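Local coordinates for protein sugar isomerase (Sinorhizobium meliloti, PDB 3QC0) that binds a zinc ion in the mouth of a TIM barrel and probably acts as a sugar isomerase, at residues A140-H145 with E246-S251; P146-D151 with D214-R219. All coordinates share one frame; numbering follows the deposited sequence. Where two conformers were deposited one is given.

Following the chain from the N terminus, the fifth barrel strand, 139-141, runs out through 140-145 straight into 146-151. The sixth and seventh strands pass before 214-219, which lies in the loop after strand 200-205, and the eighth strand then delivers 246-251. Interaction 2 (146-151 with 214-219) therefore closes a loop nested inside the longer one closed by interaction 1 (140-145 with 246-251). The outer contact joins strands five and eight at the zinc; the inner one joins the loops after strands five and seven above it. R219 connects the two: its NH1 forms a salt bridge with E248 OE1 at 3.3 Å, and its N lies 2.9 Å from F250 O, a probable hydrogen bond.

Interaction 1: A140-H145 with E246-S251; sequences AIEPLH and EVEIFS
E142 and E248 face each other across the mouth of the TIM barrel, on the segments that continue strands 139-141 and 245-247, the fifth and eighth of the parallel sheet. Their CA atoms, the nearest such pair across the two segments, are 13.0 Å apart, so the contact belongs to these two side chains.

Metal coordination brings them together. E142 OE2 and E248 OE1 both bind the zinc ion, and D177 and H204 complete the set of protein ligands. Each glutamate has CG anti to its own backbone nitrogen (chi1 -167° for E142 and -177° for E248) and is extended beyond it, which carries both carboxylates inward to the ion. E142 was modelled in two conformers, and the geometry here is that of one of them.

Direct contact is slight and is not a hydrogen bond: E142 OE2 stands 4.1 Å from E248 OE1. The two side chains approach at a slant, yet their carboxylates lie almost flat with one another, 9° apart.

Further charged and polar groups surround the pair. E246 also turns a carboxylate into the barrel, but its OE2 remains 6.8 Å from E142 OE2, and its two oxygens are hydrogen-bonded to T62 and N10. R219 NH1 forms a hydrogen bond to the backbone O of E248.

An unidentified molecule, probably from the crystallisation liquor, lies beside the glutamates, as might be expected of a substrate pocket. Two like-charged carboxylates held this close in a buried site would probably repel each other without the cation; the zinc ion, joined at E248 by R219, is likely to offset that cost, making metal binding the interaction that unites these two strand ends.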
loop_
_atom_site.group_PDB
_atom_site.type_symbol
_atom_site.label_atom_id
_atom_site.label_comp_id
_atom_site.label_asym_id
_atom_site.label_seq_id
_atom_site.Cartn_x
_atom_site.Cartn_y
_atom_site.Cartn_z
ATOM N N ALA A 140 -15.873 -7.744 12.166
ATOM C CA ALA A 140 -15.266 -6.499 11.697
ATOM C C ALA A 140 -14.209 -6.814 10.667
ATOM O O ALA A 140 -13.106 -7.241 11.017
ATOM C CB ALA A 140 -14.645 -5.708 12.881
ATOM N N ILE A 141 -14.537 -6.600 9.396
ATOM C CA ILE A 141 -13.539 -6.699 8.325
ATOM C C ILE A 141 -12.567 -5.549 8.499
ATOM O O ILE A 141 -12.966 -4.367 8.490
ATOM C CB ILE A 141 -14.198 -6.606 6.934
ATOM C CG1 ILE A 141 -15.268 -7.682 6.715
ATOM C CG2 ILE A 141 -13.115 -6.641 5.816
ATOM C CD1 ILE A 141 -16.065 -7.522 5.404
ATOM N N GLU A 142 -11.297 -5.897 8.627
ATOM C CA GLU A 142 -10.232 -4.887 8.763
ATOM C C GLU A 142 -9.525 -4.778 7.407
ATOM O O GLU A 142 -8.767 -5.658 7.039
ATOM C CB GLU A 142 -9.241 -5.268 9.858
ATOM C CG GLU A 142 -8.323 -4.106 10.228
ATOM C CD GLU A 142 -7.235 -4.471 11.201
ATOM O OE1 GLU A 142 -6.901 -5.655 11.273
ATOM O OE2 GLU A 142 -6.741 -3.547 11.870
ATOM N N PRO A 143 -9.834 -3.731 6.624
ATOM C CA PRO A 143 -8.955 -3.562 5.433
ATOM C C PRO A 143 -7.522 -3.365 5.919
ATOM O O PRO A 143 -7.292 -2.619 6.882
ATOM C CB PRO A 143 -9.523 -2.317 4.739
ATOM C CG PRO A 143 -10.266 -1.577 5.816
ATOM C CD PRO A 143 -10.817 -2.655 6.745
ATOM N N LEU A 144 -6.587 -4.022 5.244
ATOM C CA LEU A 144 -5.186 -4.008 5.613
ATOM C C LEU A 144 -4.414 -3.223 4.562
ATOM O O LEU A 144 -4.801 -3.142 3.398
ATOM C CB LEU A 144 -4.588 -5.409 5.744
ATOM C CG LEU A 144 -4.258 -5.839 7.186
ATOM C CD1 LEU A 144 -5.516 -5.981 8.073
ATOM C CD2 LEU A 144 -3.379 -7.088 7.152
ATOM N N HIS A 145 -3.296 -2.649 5.008
ATOM C CA HIS A 145 -2.462 -1.887 4.126
ATOM C C HIS A 145 -2.197 -2.712 2.868
ATOM O O HIS A 145 -1.899 -3.898 2.955
ATOM C CB HIS A 145 -1.129 -1.559 4.774
ATOM C CG HIS A 145 -0.425 -0.440 4.108
ATOM N ND1 HIS A 145 0.249 -0.597 2.908
ATOM C CD2 HIS A 145 -0.279 0.858 4.478
ATOM C CE1 HIS A 145 0.795 0.579 2.580
ATOM N NE2 HIS A 145 0.443 1.485 3.481
ATOM N N GLU A 246 -8.406 2.315 19.868
ATOM C CA GLU A 246 -7.631 1.162 20.274
ATOM C C GLU A 246 -6.186 1.277 19.786
ATOM O O GLU A 246 -5.942 1.281 18.557
ATOM C CB GLU A 246 -8.311 -0.088 19.699
ATOM C CG GLU A 246 -7.596 -1.394 20.000
ATOM C CD GLU A 246 -8.214 -2.542 19.265
ATOM O OE1 GLU A 246 -9.451 -2.716 19.366
ATOM O OE2 GLU A 246 -7.474 -3.271 18.581
ATOM N N VAL A 247 -5.249 1.433 20.707
ATOM C CA VAL A 247 -3.839 1.556 20.390
ATOM C C VAL A 247 -3.218 0.230 20.020
ATOM O O VAL A 247 -3.125 -0.691 20.811
ATOM C CB VAL A 247 -3.035 2.158 21.517
ATOM C CG1 VAL A 247 -1.543 2.213 21.142
ATOM C CG2 VAL A 247 -3.648 3.530 21.900
ATOM N N GLU A 248 -2.791 0.142 18.770
ATOM C CA GLU A 248 -2.228 -1.086 18.241
ATOM C C GLU A 248 -0.905 -0.756 17.573
ATOM O O GLU A 248 -0.841 -0.244 16.457
ATOM C CB GLU A 248 -3.194 -1.757 17.253
ATOM C CG GLU A 248 -2.683 -3.080 16.731
ATOM C CD GLU A 248 -3.611 -3.707 15.748
ATOM O OE1 GLU A 248 -4.299 -2.970 15.056
ATOM O OE2 GLU A 248 -3.684 -4.951 15.715
ATOM N N ILE A 249 0.171 -1.000 18.306
ATOM C CA ILE A 249 1.532 -0.707 17.885
ATOM C C ILE A 249 2.370 -1.986 17.864
ATOM O O ILE A 249 2.475 -2.684 18.866
ATOM C CB ILE A 249 2.214 0.329 18.822
ATOM C CG1 ILE A 249 1.439 1.646 18.788
ATOM C CG2 ILE A 249 3.693 0.542 18.404
ATOM C CD1 ILE A 249 1.795 2.690 19.868
ATOM N N PHE A 250 2.967 -2.286 16.722
ATOM C CA PHE A 250 3.978 -3.319 16.561
ATOM C C PHE A 250 5.315 -2.597 16.374
ATOM O O PHE A 250 5.506 -1.939 15.350
ATOM C CB PHE A 250 3.729 -4.228 15.332
ATOM C CG PHE A 250 2.306 -4.739 15.167
ATOM C CD1 PHE A 250 1.451 -4.931 16.225
ATOM C CD2 PHE A 250 1.862 -5.109 13.908
ATOM C CE1 PHE A 250 0.144 -5.403 16.021
ATOM C CE2 PHE A 250 0.569 -5.584 13.711
ATOM C CZ PHE A 250 -0.300 -5.712 14.777
ATOM N N SER A 251 6.220 -2.659 17.352
ATOM C CA SER A 251 7.473 -1.880 17.295
ATOM C C SER A 251 8.645 -2.676 17.852
ATOM O O SER A 251 8.998 -2.549 19.036
ATOM C CB SER A 251 7.323 -0.553 18.030
ATOM O OG SER A 251 8.539 0.208 17.999
#

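Interaction 2: P146-D151 with D214-R219; sequences PMYAAD and DMLTDR
Above the zinc pocket of the TIM barrel, the loops that follow the fifth and seventh strands meet through M147 and Y148 on one side and M215 and L216 on the other. M147 and Y148 belong to a short 3-10 segment, while 214-219 begins with an Asx turn.

The polar link is the phenol of Y148, whose OH donates to M215 O at 2.6 Å. The donor lies in the carbonyl plane at a C=O...donor angle of 154°, and M215 O sits at the edge of the ring. The same OH accepts from a water at 2.9 Å; that water also donates to L216 O at 2.8 Å and accepts from R219 NE at 3.0 Å, in the plane of the guanidinium. The water thus bridges Y148 to L216 and R219 of the other loop, and the arginine itself reaches D177 OD2. A phenylalanine in place of Y148 would probably leave M215 O without this donor and the bridging water short of one partner.

Apolar contacts flank the hydroxyl. M147 CG covers one face of the Y148 ring, over its centre, and the two selenomethionine side chains run antiparallel alongside each other. M215 bends at its end (chi3 80°), folding M215 CE back to 3.8 Å from M147 CB. L216 lies crosswise to the Y148 side chain, with L216 CD1 4.0 Å from Y148 CE1. Apart from these, M147 CE lies against the carbonyl oxygen, 3.4 Å from M215 O. On the dimer side, M215 packs against M215 of the second subunit.

The turn carrying M215 is fixed from within by D214. Its OD2 accepts from L216 N at 2.9 Å and also from T217 N, the two donors reaching the anti side of that oxygen from opposite faces of the carboxylate.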
loop_
_atom_site.group_PDB
_atom_site.type_symbol
_atom_site.label_atom_id
_atom_site.label_comp_id
_atom_site.label_asym_id
_atom_site.label_seq_id
_atom_site.Cartn_x
_atom_site.Cartn_y
_atom_site.Cartn_z
ATOM N N PRO A 146 -2.211 -2.049 1.707
ATOM C CA PRO A 146 -1.920 -2.757 0.471
ATOM C C PRO A 146 -0.623 -3.564 0.438
ATOM O O PRO A 146 -0.542 -4.528 -0.313
ATOM C CB PRO A 146 -1.910 -1.630 -0.584
ATOM C CG PRO A 146 -3.005 -0.707 -0.071
ATOM C CD PRO A 146 -2.873 -0.756 1.460
HETATM N N MSE A 147 0.386 -3.197 1.231
HETATM C CA MSE A 147 1.620 -3.968 1.255
HETATM C C MSE A 147 1.443 -5.382 1.769
HETATM O O MSE A 147 2.315 -6.216 1.529
HETATM C CB MSE A 147 2.754 -3.266 2.019
HETATM C CG MSE A 147 2.519 -3.104 3.446
HETATM SE SE MSE A 147 4.013 -1.905 4.144
HETATM C CE MSE A 147 3.068 -1.407 5.717
ATOM N N TYR A 148 0.295 -5.644 2.437
ATOM C CA TYR A 148 -0.028 -6.962 2.951
ATOM C C TYR A 148 -0.871 -7.829 2.015
ATOM O O TYR A 148 -1.260 -8.958 2.368
ATOM C CB TYR A 148 -0.789 -6.797 4.280
ATOM C CG TYR A 148 0.006 -5.994 5.317
ATOM C CD1 TYR A 148 1.321 -6.332 5.644
ATOM C CD2 TYR A 148 -0.545 -4.917 5.973
ATOM C CE1 TYR A 148 2.047 -5.598 6.582
ATOM C CE2 TYR A 148 0.159 -4.194 6.911
ATOM C CZ TYR A 148 1.473 -4.504 7.201
ATOM O OH TYR A 148 2.149 -3.774 8.188
ATOM N N ALA A 149 -1.200 -7.318 0.826
ATOM C CA ALA A 149 -2.166 -7.951 -0.065
ATOM C C ALA A 149 -1.856 -9.385 -0.421
ATOM O O ALA A 149 -2.761 -10.192 -0.577
ATOM C CB ALA A 149 -2.383 -7.101 -1.358
ATOM N N ALA A 150 -0.579 -9.684 -0.690
ATOM C CA ALA A 150 -0.238 -10.994 -1.246
ATOM C C ALA A 150 -0.277 -12.112 -0.236
ATOM O O ALA A 150 -0.570 -13.236 -0.595
ATOM C CB ALA A 150 1.157 -10.976 -1.918
ATOM N N ASP A 151 0.117 -11.797 0.989
ATOM C CA ASP A 151 0.429 -12.842 1.954
ATOM C C ASP A 151 -0.211 -12.717 3.315
ATOM O O ASP A 151 0.011 -13.618 4.134
ATOM C CB ASP A 151 1.939 -13.026 2.041
ATOM C CG ASP A 151 2.675 -11.802 2.461
ATOM O OD1 ASP A 151 2.097 -10.704 2.594
ATOM O OD2 ASP A 151 3.917 -11.974 2.694
ATOM N N ASP A 214 10.428 -1.196 8.609
ATOM C CA ASP A 214 10.067 -2.587 8.496
ATOM C C ASP A 214 8.604 -2.585 8.060
ATOM O O ASP A 214 7.873 -1.694 8.443
ATOM C CB ASP A 214 10.198 -3.312 9.837
ATOM C CG ASP A 214 10.024 -4.816 9.710
ATOM O OD1 ASP A 214 11.029 -5.502 9.476
ATOM O OD2 ASP A 214 8.910 -5.354 9.859
HETATM N N MSE A 215 8.212 -3.573 7.280
HETATM C CA MSE A 215 6.851 -3.639 6.764
HETATM C C MSE A 215 5.835 -4.045 7.786
HETATM O O MSE A 215 4.654 -3.811 7.565
HETATM C CB MSE A 215 6.807 -4.591 5.600
HETATM C CG MSE A 215 7.555 -4.002 4.414
HETATM SE SE MSE A 215 7.855 -5.210 2.941
HETATM C CE MSE A 215 6.130 -4.971 2.283
ATOM N N LEU A 216 6.276 -4.665 8.886
ATOM C CA LEU A 216 5.342 -5.204 9.875
ATOM C C LEU A 216 5.519 -4.644 11.264
ATOM O O LEU A 216 4.496 -4.323 11.907
ATOM C CB LEU A 216 5.463 -6.738 9.949
ATOM C CG LEU A 216 4.370 -7.411 10.776
ATOM C CD1 LEU A 216 3.017 -7.315 10.086
ATOM C CD2 LEU A 216 4.728 -8.868 11.024
ATOM N N THR A 217 6.775 -4.523 11.729
ATOM C CA THR A 217 7.006 -4.219 13.138
ATOM C C THR A 217 7.645 -2.856 13.400
ATOM O O THR A 217 8.472 -2.700 14.331
ATOM C CB THR A 217 7.848 -5.334 13.765
ATOM O OG1 THR A 217 9.108 -5.392 13.083
ATOM C CG2 THR A 217 7.106 -6.695 13.689
ATOM N N ASP A 218 7.292 -1.858 12.587
ATOM C CA ASP A 218 7.712 -0.482 12.844
ATOM C C ASP A 218 6.562 0.525 12.765
ATOM O O ASP A 218 6.713 1.648 12.242
ATOM C CB ASP A 218 8.872 -0.113 11.909
ATOM C CG ASP A 218 9.615 1.135 12.358
ATOM O OD1 ASP A 218 9.841 1.287 13.594
ATOM O OD2 ASP A 218 9.978 1.968 11.484
ATOM N N ARG A 219 5.414 0.148 13.310
ATOM C CA ARG A 219 4.365 1.125 13.568
ATOM C C ARG A 219 4.847 2.156 14.580
ATOM O O ARG A 219 5.639 1.826 15.491
ATOM C CB ARG A 219 3.087 0.504 14.106
ATOM C CG ARG A 219 2.442 -0.531 13.228
ATOM C CD ARG A 219 1.032 -0.801 13.704
ATOM N NE ARG A 219 0.313 -1.740 12.867
ATOM C CZ ARG A 219 -1.007 -1.895 12.873
ATOM N NH1 ARG A 219 -1.770 -1.251 13.751
ATOM N NH2 ARG A 219 -1.569 -2.742 12.022
HETATM O O HOH W 1 2.010 -3.384 11.019
#